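Local coordinates for nucleoprotein (Human coronavirus NL63, PDB 5EPW), which packages the viral RNA genome into a helical ribonucleocapsid and self-associates through the C-terminal domain described here, at the interface of chains A and B. Numbering follows the deposited sequence. Chains: chain A/B, Nucleoprotein.

All three contacts belong to the two-fold dimer interface of the nucleocapsid C-terminal domain, so each occurs again with the chains exchanged. Contact 1, where strand 91-103 of one chain pairs with its partner's copy, lies about 8 Å from contact 2, measured between the centres of their C-alpha atoms; they share A:Val102, A:Leu109 and B:Val92, and contact 2 continues the pairing to the hairpin turn. Contact 3, about 13 Å from contact 1 and 19 Å from contact 2 by the same measure, joins contact 1 through A:Phe112. Strand pairing and helical packing thus form one continuous, intertwined interface.

Contact 1: the interface of chains A and B. Residues chain A 70, 100-102, 109, 112; chain B 26, 92-94, 96.
A:Met100 lays its methyl CE over the centre of the B:Trp26 indole, 3.5 Å from the five-membered ring centroid, a CH-pi contact in the strand-swapped dimer typical of coronavirus nucleocapsid C-terminal domains. Its CG sits between the backbone N and the carbonyl carbon (chi1 52°), and a bend at chi3 turns the methyl onto the indole; a flexible thioether suits this, since the sulphur just before the methyl, SD, meets B:Tyr96 CE1. Alongside, A:Leu70 CD2 touches the benzo atom B:Trp26 CZ2 at 3.5 Å. Branched B:Ile94 serves several neighbours: its CD1 reaches A:Val102 CG2 at 3.8 Å and lies above the rim of the A:Phe112 ring, while CG2 meets A:Phe112 CE1. Farther along, A:Leu109 CD2 packs obliquely on B:Val92 CG2 at 3.9 Å, beta-branched valine being well suited to an extended strand.

The antiparallel strands that carry these side chains bond in both directions: A:Met100 pairs with B:Ile94, its O taking the B:Ile94 N-H at 2.8 Å, and A:Val102 pairs likewise with B:Val92. The phenol B:Tyr96 OH lies against A:Phe112 CE2 and donates to A:Leu70 O at 2.8 Å, tilted 32° from the carbonyl plane; tyrosine suits the place because its ring packs on A:Met100 SD and A:Phe112 while its hydroxyl satisfies a backbone carbonyl.

Contact 2: the interface of chains A and B. Residues chain A 102-104, 109; chain B 87, 89-92.
A:Lys104 runs extended at chi2, kinks at chi3 (-132°) and straightens again at its end, a course that carries its terminal amino group across the start of strand 91-103 of chain B to B:Gly89 and B:Glu87. B:Glu87 has its CG anti to the carbonyl carbon (chi1 -75°) and its chain extended beyond; the two side chains cross at about a right angle, which brings OE1 near NZ. A long, flexible side chain suits this place because it can span the turn between strands 81-88 and 91-103 while remaining anchored at its own backbone.

That anchor is the amide A:Lys104 N, which donates to B:Asp90 O at 3.2 Å, in the plane of the carbonyl. The aliphatic stem then passes over B:Val92, where A:Lys104 CG touches the methyl B:Val92 CG2 at 3.9 Å, so the lysine is apolar along its length and polar at its tip. Glycine fits the turn: B:Gly89 has a positive phi of 72°.

Next to the A:Val102–B:Val92 pair, A:Ala103 and B:Asn91 form an antiparallel bridge. B:Asn91 OD1 comes against the backbone of A:Ala103, 3.2 Å from A:Ala103 CA; the short side chain of alanine probably eases this close approach. The salt bridge from A:Lys104 NZ to B:Glu87 OE1 is long, and weak as a hydrogen bond, whereas A:Lys104 NZ donates to B:Gly89 O at 2.9 Å, nearly in line with that carbonyl.

Contact 3: the interface of chains A and B. Residues chain A 43, 47-49, 54, 64, 112, 115; chain B 78-79, 81, 83.
A:Met49 and B:Phe78 carry the apolar part of this contact, where the end of helix 74-80 of chain B enters a pocket of chain A. Bent at chi2 and chi3 (-58° and -65°), the methionine arches over one face of the phenyl ring, its CB above the rim, while CE reaches B:Phe78 CE1 at 3.6 Å. The same methyl also lies above the rim of the A:Phe112 ring, whose CE2 meets the edge of B:Phe78 in plane. A:Leu54 CD2 comes across to B:Phe78 CE2 at 3.7 Å. B:Phe79 receives the edge of its neighbour B:Phe78 over its own ring and touches A:Phe64 CE1 through CE2. Flat rings and a pliant thioether suit such a pocket. B:Val83 adds its methyls, CG2 touching A:Met49 CG.

Direct hydrogen bonds use side chains against backbone. A:Arg43 grips B:Phe79 O end-on with NH1 and NH2, each at 2.9 Å, the oxygen lying in the guanidinium plane; NH1 also bonds A:Met49 O, helping fix the group's rotation. Arginine suits this place because its planar, multi-donor group can hold two carbonyls at once. The A:Asn48 amide mimics a strand backbone: OD1 accepts from B:Val83 N on a lone pair at 2.9 Å, and ND2 donates to B:Val83 O.

A bridging water links A:Met49 N to B:Phe78 O and B:Ser81 O, each carbonyl 2.8 Å from the water oxygen.

Together these interactions fasten the partner's helix end and following strand to the chain A pocket, supporting the dimer beyond its central sheet.

Contact 1: the interface of chains A and B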
loop_
_atom_site.group_PDB
_atom_site.type_symbol
_atom_site.label_atom_id
_atom_site.label_comp_id
_atom_site.label_asym_id
_atom_site.label_seq_id
_atom_site.Cartn_x
_atom_site.Cartn_y
_atom_site.Cartn_z
ATOM N N LEU A 70 -5.221 7.890 -7.204
ATOM C CA LEU A 70 -3.732 7.800 -7.178
ATOM C C LEU A 70 -3.214 7.045 -5.965
ATOM O O LEU A 70 -2.036 7.234 -5.602
ATOM C CB LEU A 70 -3.064 9.199 -7.342
ATOM C CG LEU A 70 -3.344 9.778 -8.714
ATOM C CD1 LEU A 70 -2.684 11.187 -8.740
ATOM C CD2 LEU A 70 -2.904 8.922 -9.878
ATOM N N MET A 100 5.101 4.466 -7.849
ATOM C CA MET A 100 4.209 4.463 -9.061
ATOM C C MET A 100 4.591 5.597 -9.997
ATOM O O MET A 100 4.914 6.677 -9.523
ATOM C CB MET A 100 2.712 4.509 -8.677
ATOM C CG MET A 100 2.369 5.615 -7.729
ATOM S SD MET A 100 0.712 5.610 -7.030
ATOM C CE MET A 100 -0.180 6.410 -8.360
ATOM N N LEU A 101 4.561 5.320 -11.291
ATOM C CA LEU A 101 4.950 6.303 -12.343
ATOM C C LEU A 101 3.648 6.880 -12.987
ATOM O O LEU A 101 2.876 6.107 -13.543
ATOM C CB LEU A 101 5.823 5.544 -13.367
ATOM C CG LEU A 101 7.292 6.000 -13.524
ATOM C CD1 LEU A 101 7.152 7.323 -14.151
ATOM C CD2 LEU A 101 8.193 6.209 -12.347
ATOM N N VAL A 102 3.417 8.149 -12.790
ATOM C CA VAL A 102 2.236 8.831 -13.219
ATOM C C VAL A 102 2.579 9.855 -14.339
ATOM O O VAL A 102 3.402 10.731 -14.125
ATOM C CB VAL A 102 1.638 9.583 -12.030
ATOM C CG1 VAL A 102 0.295 10.241 -12.381
ATOM C CG2 VAL A 102 1.367 8.625 -10.847
ATOM N N LEU A 109 -3.202 14.337 -10.888
ATOM C CA LEU A 109 -1.849 14.579 -10.332
ATOM C C LEU A 109 -1.717 15.925 -9.617
ATOM O O LEU A 109 -1.311 15.993 -8.469
ATOM C CB LEU A 109 -0.786 14.323 -11.338
ATOM C CG LEU A 109 0.636 14.423 -10.809
ATOM C CD1 LEU A 109 0.992 13.409 -9.699
ATOM C CD2 LEU A 109 1.569 14.292 -11.953
ATOM N N PHE A 112 -3.369 15.902 -6.231
ATOM C CA PHE A 112 -2.597 15.118 -5.251
ATOM C C PHE A 112 -1.320 15.811 -4.790
ATOM O O PHE A 112 -1.029 15.791 -3.562
ATOM C CB PHE A 112 -2.209 13.787 -5.975
ATOM C CG PHE A 112 -1.522 12.674 -5.046
ATOM C CD1 PHE A 112 -0.190 12.710 -4.737
ATOM C CD2 PHE A 112 -2.315 11.728 -4.504
ATOM C CE1 PHE A 112 0.375 11.765 -3.881
ATOM C CE2 PHE A 112 -1.736 10.705 -3.710
ATOM C CZ PHE A 112 -0.397 10.754 -3.433
ATOM N N TRP B 26 -1.173 0.750 -10.693
ATOM C CA TRP B 26 -1.539 0.795 -9.307
ATOM C C TRP B 26 -2.958 0.370 -8.967
ATOM O O TRP B 26 -3.311 0.258 -7.805
ATOM C CB TRP B 26 -1.234 2.182 -8.712
ATOM C CG TRP B 26 -1.908 3.339 -9.375
ATOM C CD1 TRP B 26 -3.084 3.889 -8.980
ATOM C CD2 TRP B 26 -1.487 4.060 -10.548
ATOM N NE1 TRP B 26 -3.400 4.917 -9.812
ATOM C CE2 TRP B 26 -2.472 5.076 -10.797
ATOM C CE3 TRP B 26 -0.313 4.047 -11.347
ATOM C CZ2 TRP B 26 -2.328 6.035 -11.852
ATOM C CZ3 TRP B 26 -0.195 5.016 -12.385
ATOM C CH2 TRP B 26 -1.225 5.967 -12.610
ATOM N N VAL B 92 5.927 11.584 -13.254
ATOM C CA VAL B 92 6.310 11.901 -11.895
ATOM C C VAL B 92 6.179 10.569 -11.150
ATOM O O VAL B 92 5.143 9.922 -11.224
ATOM C CB VAL B 92 5.326 12.897 -11.202
ATOM C CG1 VAL B 92 5.586 13.058 -9.753
ATOM C CG2 VAL B 92 5.486 14.293 -11.849
ATOM N N GLN B 93 7.253 10.205 -10.467
ATOM C CA GLN B 93 7.206 9.008 -9.570
ATOM C C GLN B 93 6.727 9.454 -8.195
ATOM O O GLN B 93 7.289 10.334 -7.568
ATOM C CB GLN B 93 8.566 8.427 -9.467
ATOM C CG GLN B 93 8.599 7.152 -8.592
ATOM C CD GLN B 93 9.994 6.619 -8.442
ATOM O OE1 GLN B 93 10.727 7.120 -7.588
ATOM N NE2 GLN B 93 10.371 5.667 -9.241
ATOM N N ILE B 94 5.613 8.802 -7.761
ATOM C CA ILE B 94 5.140 8.995 -6.366
ATOM C C ILE B 94 5.665 7.771 -5.554
ATOM O O ILE B 94 5.510 6.622 -6.001
ATOM C CB ILE B 94 3.613 8.997 -6.229
ATOM C CG1 ILE B 94 2.984 10.147 -7.125
ATOM C CG2 ILE B 94 3.235 9.290 -4.804
ATOM C CD1 ILE B 94 1.469 10.106 -7.332
ATOM N N TYR B 96 5.342 6.022 -1.806
ATOM C CA TYR B 96 4.752 5.825 -0.492
ATOM C C TYR B 96 5.711 4.973 0.329
ATOM O O TYR B 96 6.052 3.863 -0.108
ATOM C CB TYR B 96 3.398 5.127 -0.547
ATOM C CG TYR B 96 2.258 5.843 -1.230
ATOM C CD1 TYR B 96 2.141 5.851 -2.626
ATOM C CD2 TYR B 96 1.218 6.379 -0.425
ATOM C CE1 TYR B 96 1.004 6.409 -3.205
ATOM C CE2 TYR B 96 0.061 6.926 -1.013
ATOM C CZ TYR B 96 0.026 6.966 -2.373
ATOM O OH TYR B 96 -1.128 7.502 -2.974
#

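Contact 2: the interface of chains A and B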
loop_
_atom_site.group_PDB
_atom_site.type_symbol
_atom_site.label_atom_id
_atom_site.label_comp_id
_atom_site.label_asym_id
_atom_site.label_seq_id
_atom_site.Cartn_x
_atom_site.Cartn_y
_atom_site.Cartn_z
ATOM N N VAL A 102 3.417 8.149 -12.790
ATOM C CA VAL A 102 2.236 8.831 -13.219
ATOM C C VAL A 102 2.579 9.855 -14.339
ATOM O O VAL A 102 3.402 10.731 -14.125
ATOM C CB VAL A 102 1.638 9.583 -12.030
ATOM C CG1 VAL A 102 0.295 10.241 -12.381
ATOM C CG2 VAL A 102 1.367 8.625 -10.847
ATOM N N ALA A 103 1.794 9.830 -15.415
ATOM C CA ALA A 103 2.035 10.791 -16.481
ATOM C C ALA A 103 1.822 12.200 -15.997
ATOM O O ALA A 103 0.913 12.451 -15.269
ATOM C CB ALA A 103 1.087 10.423 -17.613
ATOM N N LYS A 104 2.643 13.184 -16.477
ATOM C CA LYS A 104 2.529 14.543 -16.017
ATOM C C LYS A 104 1.191 15.160 -16.377
ATOM O O LYS A 104 0.709 16.027 -15.676
ATOM C CB LYS A 104 3.675 15.418 -16.522
ATOM C CG LYS A 104 4.836 15.465 -15.547
ATOM C CD LYS A 104 5.918 16.481 -15.936
ATOM C CE LYS A 104 7.298 15.849 -15.864
ATOM N NZ LYS A 104 8.399 16.703 -16.425
ATOM N N LEU A 109 -3.202 14.337 -10.888
ATOM C CA LEU A 109 -1.849 14.579 -10.332
ATOM C C LEU A 109 -1.717 15.925 -9.617
ATOM O O LEU A 109 -1.311 15.993 -8.469
ATOM C CB LEU A 109 -0.786 14.323 -11.338
ATOM C CG LEU A 109 0.636 14.423 -10.809
ATOM C CD1 LEU A 109 0.992 13.409 -9.699
ATOM C CD2 LEU A 109 1.569 14.292 -11.953
ATOM N N GLU B 87 10.639 13.738 -10.329
ATOM C CA GLU B 87 10.354 13.800 -11.759
ATOM C C GLU B 87 11.246 12.832 -12.464
ATOM O O GLU B 87 12.424 12.686 -12.133
ATOM C CB GLU B 87 10.609 15.192 -12.309
ATOM C CG GLU B 87 9.521 16.175 -11.907
ATOM C CD GLU B 87 9.541 17.442 -12.749
ATOM O OE1 GLU B 87 10.363 17.536 -13.704
ATOM O OE2 GLU B 87 8.704 18.322 -12.462
ATOM N N GLY B 89 11.511 12.186 -16.246
ATOM C CA GLY B 89 11.214 12.449 -17.634
ATOM C C GLY B 89 9.862 13.072 -17.850
ATOM O O GLY B 89 9.578 14.181 -17.345
ATOM N N ASP B 90 9.043 12.347 -18.614
ATOM C CA ASP B 90 7.667 12.711 -18.937
ATOM C C ASP B 90 6.661 12.289 -17.808
ATOM O O ASP B 90 5.454 12.534 -17.904
ATOM C CB ASP B 90 7.258 12.050 -20.280
ATOM N N ASN B 91 7.169 11.715 -16.715
ATOM C CA ASN B 91 6.292 11.264 -15.638
ATOM C C ASN B 91 6.723 11.823 -14.298
ATOM O O ASN B 91 7.789 12.381 -14.182
ATOM C CB ASN B 91 6.410 9.765 -15.573
ATOM C CG ASN B 91 5.870 9.057 -16.808
ATOM O OD1 ASN B 91 4.772 9.336 -17.299
ATOM N ND2 ASN B 91 6.633 8.096 -17.294
ATOM N N VAL B 92 5.927 11.584 -13.254
ATOM C CA VAL B 92 6.310 11.901 -11.895
ATOM C C VAL B 92 6.179 10.569 -11.150
ATOM O O VAL B 92 5.143 9.922 -11.224
ATOM C CB VAL B 92 5.326 12.897 -11.202
ATOM C CG1 VAL B 92 5.586 13.058 -9.753
ATOM C CG2 VAL B 92 5.486 14.293 -11.849
#

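Contact 3: the interface of chains A and B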
loop_
_atom_site.group_PDB
_atom_site.type_symbol
_atom_site.label_atom_id
_atom_site.label_comp_id
_atom_site.label_asym_id
_atom_site.label_seq_id
_atom_site.Cartn_x
_atom_site.Cartn_y
_atom_site.Cartn_z
ATOM N N ARG A 43 -0.388 15.651 11.451
ATOM C CA ARG A 43 0.420 15.775 10.255
ATOM C C ARG A 43 1.856 16.094 10.696
ATOM O O ARG A 43 2.103 16.995 11.527
ATOM C CB ARG A 43 0.016 16.813 9.300
ATOM C CG ARG A 43 -1.405 16.618 8.739
ATOM C CD ARG A 43 -1.616 15.288 7.900
ATOM N NE ARG A 43 -1.782 14.171 8.769
ATOM C CZ ARG A 43 -1.620 12.863 8.472
ATOM N NH1 ARG A 43 -1.381 12.566 7.203
ATOM N NH2 ARG A 43 -1.638 11.959 9.422
ATOM N N HIS A 47 4.322 11.653 8.149
ATOM C CA HIS A 47 2.880 11.366 7.927
ATOM C C HIS A 47 2.314 12.633 7.329
ATOM O O HIS A 47 1.684 13.440 8.051
ATOM C CB HIS A 47 2.160 11.001 9.226
ATOM C CG HIS A 47 2.860 9.940 10.016
ATOM N ND1 HIS A 47 3.937 10.214 10.835
ATOM C CD2 HIS A 47 2.689 8.603 10.103
ATOM C CE1 HIS A 47 4.397 9.097 11.377
ATOM N NE2 HIS A 47 3.595 8.101 11.006
ATOM N N ASN A 48 2.546 12.858 6.049
ATOM C CA ASN A 48 2.546 14.210 5.503
ATOM C C ASN A 48 1.390 14.574 4.577
ATOM O O ASN A 48 1.375 15.673 4.085
ATOM C CB ASN A 48 3.895 14.566 4.828
ATOM C CG ASN A 48 4.242 13.659 3.646
ATOM O OD1 ASN A 48 3.923 12.473 3.644
ATOM N ND2 ASN A 48 4.809 14.173 2.648
ATOM N N MET A 49 0.468 13.659 4.267
ATOM C CA MET A 49 -0.608 13.997 3.320
ATOM C C MET A 49 -1.851 14.604 3.996
ATOM O O MET A 49 -2.309 14.144 4.990
ATOM C CB MET A 49 -1.076 12.678 2.602
ATOM C CG MET A 49 -0.005 12.026 1.736
ATOM S SD MET A 49 0.658 13.045 0.437
ATOM C CE MET A 49 -0.761 13.333 -0.669
ATOM N N LEU A 54 -9.060 17.597 4.633
ATOM C CA LEU A 54 -8.794 16.145 4.629
ATOM C C LEU A 54 -8.567 15.550 6.007
ATOM O O LEU A 54 -9.030 14.484 6.348
ATOM C CB LEU A 54 -7.623 15.854 3.694
ATOM C CG LEU A 54 -8.001 15.622 2.250
ATOM C CD1 LEU A 54 -8.618 16.812 1.528
ATOM C CD2 LEU A 54 -6.897 15.039 1.427
ATOM N N PHE A 64 -11.667 13.541 -1.648
ATOM C CA PHE A 64 -11.055 12.182 -1.399
ATOM C C PHE A 64 -11.221 11.243 -2.578
ATOM O O PHE A 64 -10.262 10.536 -2.935
ATOM C CB PHE A 64 -11.403 11.566 -0.062
ATOM C CG PHE A 64 -10.519 10.396 0.245
ATOM C CD1 PHE A 64 -9.228 10.597 0.719
ATOM C CD2 PHE A 64 -10.952 9.119 0.081
ATOM C CE1 PHE A 64 -8.379 9.456 0.914
ATOM C CE2 PHE A 64 -10.136 7.997 0.261
ATOM C CZ PHE A 64 -8.842 8.178 0.732
ATOM N N PHE A 112 -3.369 15.902 -6.231
ATOM C CA PHE A 112 -2.597 15.118 -5.251
ATOM C C PHE A 112 -1.320 15.811 -4.790
ATOM O O PHE A 112 -1.029 15.791 -3.562
ATOM C CB PHE A 112 -2.209 13.787 -5.975
ATOM C CG PHE A 112 -1.522 12.674 -5.046
ATOM C CD1 PHE A 112 -0.190 12.710 -4.737
ATOM C CD2 PHE A 112 -2.315 11.728 -4.504
ATOM C CE1 PHE A 112 0.375 11.765 -3.881
ATOM C CE2 PHE A 112 -1.736 10.705 -3.710
ATOM C CZ PHE A 112 -0.397 10.754 -3.433
ATOM N N GLN A 115 -1.776 18.163 -1.858
ATOM C CA GLN A 115 -1.971 17.592 -0.607
ATOM C C GLN A 115 -0.647 17.061 0.077
ATOM O O GLN A 115 -0.671 16.861 1.235
ATOM C CB GLN A 115 -2.912 16.388 -0.773
ATOM C CG GLN A 115 -4.395 16.837 -1.167
ATOM C CD GLN A 115 -4.950 17.741 -0.145
ATOM O OE1 GLN A 115 -4.914 17.511 1.021
ATOM N NE2 GLN A 115 -5.529 18.847 -0.635
ATOM N N PHE B 78 -2.857 6.445 2.461
ATOM C CA PHE B 78 -2.807 7.887 2.174
ATOM C C PHE B 78 -2.408 8.714 3.399
ATOM O O PHE B 78 -1.539 9.577 3.314
ATOM C CB PHE B 78 -4.164 8.351 1.650
ATOM C CG PHE B 78 -4.194 9.777 1.138
ATOM C CD1 PHE B 78 -3.751 10.104 -0.104
ATOM C CD2 PHE B 78 -4.650 10.719 1.971
ATOM C CE1 PHE B 78 -3.770 11.443 -0.537
ATOM C CE2 PHE B 78 -4.732 12.045 1.575
ATOM C CZ PHE B 78 -4.305 12.401 0.342
ATOM N N PHE B 79 -3.104 8.506 4.478
ATOM C CA PHE B 79 -3.003 9.360 5.665
ATOM C C PHE B 79 -1.918 8.940 6.605
ATOM O O PHE B 79 -1.588 9.695 7.576
ATOM C CB PHE B 79 -4.318 9.426 6.436
ATOM C CG PHE B 79 -5.396 10.182 5.754
ATOM C CD1 PHE B 79 -5.262 11.551 5.498
ATOM C CD2 PHE B 79 -6.548 9.518 5.255
ATOM C CE1 PHE B 79 -6.236 12.273 4.852
ATOM C CE2 PHE B 79 -7.570 10.251 4.651
ATOM C CZ PHE B 79 -7.422 11.615 4.494
ATOM N N SER B 81 1.288 7.333 5.714
ATOM C CA SER B 81 2.592 7.138 5.022
ATOM C C SER B 81 3.371 8.444 4.951
ATOM O O SER B 81 2.820 9.561 5.011
ATOM C CB SER B 81 2.388 6.664 3.550
ATOM O OG SER B 81 1.700 5.401 3.452
ATOM N N VAL B 83 5.004 10.394 1.946
ATOM C CA VAL B 83 4.891 10.433 0.537
ATOM C C VAL B 83 5.798 11.474 -0.104
ATOM O O VAL B 83 5.917 12.584 0.469
ATOM C CB VAL B 83 3.418 10.732 0.113
ATOM C CG1 VAL B 83 3.284 10.929 -1.410
ATOM C CG2 VAL B 83 2.438 9.679 0.580
HETATM O O HOH W 1 0.286 10.759 5.055
#